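Local coordinates for DNA processing protein DprA (Streptococcus pneumoniae, PDB 3UQZ) that helps load the RecA recombinase onto single-stranded DNA during natural transformation, binding such DNA cooperatively and protecting it from nucleases, at residues L101-F106 with G158-A163. Sequence-based numbering, arbitrary orientation.
Sequences LDLLKF and GGKTIA
In the Rossmann-like domain of DprA, a short 3-10 turn at 101-104, within the link between strands 94-99 and 108-113, lies against one face of strand 161-164. No hydrogen bond joins the two segments; the evidence is apolar contact burying 232 Å², with Leu103 giving the largest share, 93 Å².

Gly158 ends helix 146-157 in a Schellman motif, its positive phi and two bonds back into the last helical turn turning the chain toward the strand. At Lys160 the side chain bends at chi2 and chi3 (-56° and -71°) and crosses Leu103 at about a right angle; the bend brings CE back beside both Leu103 methyls, 3.9 Å from Leu103 CD1, with CB also against CD2, while NZ is hydrogen-bonded to the carbonyl of Asp187.

Thr161 points the other way, its side chain packing on helix 146-157 and OG1 bonding to Ile138 O. Only its backbone serves this contact: Leu103 CD2 reaches to 3.4 Å from Thr161 O. Ile162 turns back to the 3-10 turn, with CG1 anti to the carbonyl carbon and chi2 extended at 167°, which carries CD1 to 3.9 Å from Leu103 O. Val137, Val139 and Leu191 on the flanking strands touch the same isoleucine, continuing the apolar layer across the sheet. Leu104 approaches it at about a right angle, reaching sheetward by its end rather than its base: the contact is methyl to methyl, Leu104 CD2 to Ile162 CD1 at 4.1 Å.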
loop_
_atom_site.group_PDB
_atom_site.type_symbol
_atom_site.label_atom_id
_atom_site.label_comp_id
_atom_site.label_asym_id
_atom_site.label_seq_id
_atom_site.Cartn_x
_atom_site.Cartn_y
_atom_site.Cartn_z
ATOM N N LEU A 101 -11.754 31.295 15.533
ATOM C CA LEU A 101 -12.812 30.435 15.002
ATOM C C LEU A 101 -12.880 30.448 13.481
ATOM O O LEU A 101 -13.559 29.592 12.919
ATOM C CB LEU A 101 -14.187 30.817 15.573
ATOM C CG LEU A 101 -14.557 30.348 16.977
ATOM C CD1 LEU A 101 -16.019 30.648 17.268
ATOM C CD2 LEU A 101 -14.311 28.862 17.164
ATOM N N ASP A 102 -12.208 31.410 12.811
ATOM C CA ASP A 102 -12.226 31.513 11.348
ATOM C C ASP A 102 -11.614 30.298 10.655
ATOM O O ASP A 102 -12.005 29.972 9.533
ATOM C CB ASP A 102 -11.569 32.814 10.866
ATOM C CG ASP A 102 -12.378 34.071 11.152
ATOM O OD1 ASP A 102 -13.632 33.972 11.237
ATOM O OD2 ASP A 102 -11.763 35.159 11.265
ATOM N N LEU A 103 -10.700 29.597 11.352
ATOM C CA LEU A 103 -10.038 28.391 10.869
ATOM C C LEU A 103 -11.037 27.270 10.578
ATOM O O LEU A 103 -10.756 26.420 9.730
ATOM C CB LEU A 103 -8.965 27.930 11.865
ATOM C CG LEU A 103 -7.565 28.560 11.708
ATOM C CD1 LEU A 103 -7.509 29.935 12.294
ATOM C CD2 LEU A 103 -6.543 27.761 12.447
ATOM N N LEU A 104 -12.231 27.312 11.214
ATOM C CA LEU A 104 -13.301 26.330 10.991
ATOM C C LEU A 104 -13.994 26.548 9.643
ATOM O O LEU A 104 -14.775 25.698 9.225
ATOM C CB LEU A 104 -14.348 26.377 12.122
ATOM C CG LEU A 104 -13.928 26.026 13.549
ATOM C CD1 LEU A 104 -15.099 26.270 14.522
ATOM C CD2 LEU A 104 -13.452 24.567 13.659
ATOM N N LYS A 105 -13.738 27.699 8.975
ATOM C CA LYS A 105 -14.361 28.045 7.684
ATOM C C LYS A 105 -13.564 27.504 6.487
ATOM O O LYS A 105 -14.063 27.499 5.361
ATOM C CB LYS A 105 -14.553 29.572 7.556
ATOM C CG LYS A 105 -15.538 30.182 8.549
ATOM C CD LYS A 105 -15.515 31.706 8.467
ATOM C CE LYS A 105 -16.190 32.365 9.644
ATOM N NZ LYS A 105 -15.946 33.831 9.663
ATOM N N PHE A 106 -12.337 27.036 6.740
ATOM C CA PHE A 106 -11.428 26.545 5.716
ATOM C C PHE A 106 -11.461 25.030 5.497
ATOM O O PHE A 106 -11.845 24.296 6.424
ATOM C CB PHE A 106 -10.003 26.978 6.068
ATOM C CG PHE A 106 -9.755 28.448 5.915
ATOM C CD1 PHE A 106 -9.637 29.022 4.654
ATOM C CD2 PHE A 106 -9.632 29.268 7.032
ATOM C CE1 PHE A 106 -9.378 30.388 4.512
ATOM C CE2 PHE A 106 -9.372 30.631 6.892
ATOM C CZ PHE A 106 -9.227 31.179 5.634
ATOM N N GLY A 158 4.066 27.981 6.870
ATOM C CA GLY A 158 3.314 29.228 6.908
ATOM C C GLY A 158 1.823 28.965 6.775
ATOM O O GLY A 158 1.068 29.827 6.307
ATOM N N GLY A 159 1.406 27.762 7.181
ATOM C CA GLY A 159 0.023 27.308 7.123
ATOM C C GLY A 159 -0.719 27.395 8.440
ATOM O O GLY A 159 -0.209 27.934 9.425
ATOM N N LYS A 160 -1.937 26.853 8.464
ATOM C CA LYS A 160 -2.796 26.910 9.645
ATOM C C LYS A 160 -3.027 25.554 10.274
ATOM O O LYS A 160 -3.090 24.560 9.558
ATOM C CB LYS A 160 -4.137 27.594 9.306
ATOM C CG LYS A 160 -4.024 29.024 8.719
ATOM C CD LYS A 160 -3.254 30.064 9.574
ATOM C CE LYS A 160 -3.963 30.525 10.830
ATOM N NZ LYS A 160 -3.139 31.497 11.597
ATOM N N THR A 161 -3.160 25.513 11.613
ATOM C CA THR A 161 -3.422 24.283 12.366
ATOM C C THR A 161 -4.535 24.393 13.437
ATOM O O THR A 161 -4.672 25.431 14.089
ATOM C CB THR A 161 -2.111 23.660 12.911
ATOM O OG1 THR A 161 -2.363 22.303 13.270
ATOM C CG2 THR A 161 -1.550 24.390 14.116
ATOM N N ILE A 162 -5.307 23.299 13.622
ATOM C CA ILE A 162 -6.322 23.183 14.677
ATOM C C ILE A 162 -5.911 22.021 15.577
ATOM O O ILE A 162 -5.642 20.931 15.073
ATOM C CB ILE A 162 -7.786 22.998 14.158
ATOM C CG1 ILE A 162 -8.257 24.194 13.316
ATOM C CG2 ILE A 162 -8.770 22.727 15.323
ATOM C CD1 ILE A 162 -9.544 23.952 12.536
ATOM N N ALA A 163 -5.866 22.247 16.901
ATOM C CA ALA A 163 -5.586 21.206 17.896
ATOM C C ALA A 163 -6.864 20.862 18.672
ATOM O O ALA A 163 -7.597 21.763 19.094
ATOM C CB ALA A 163 -4.504 21.647 18.856
#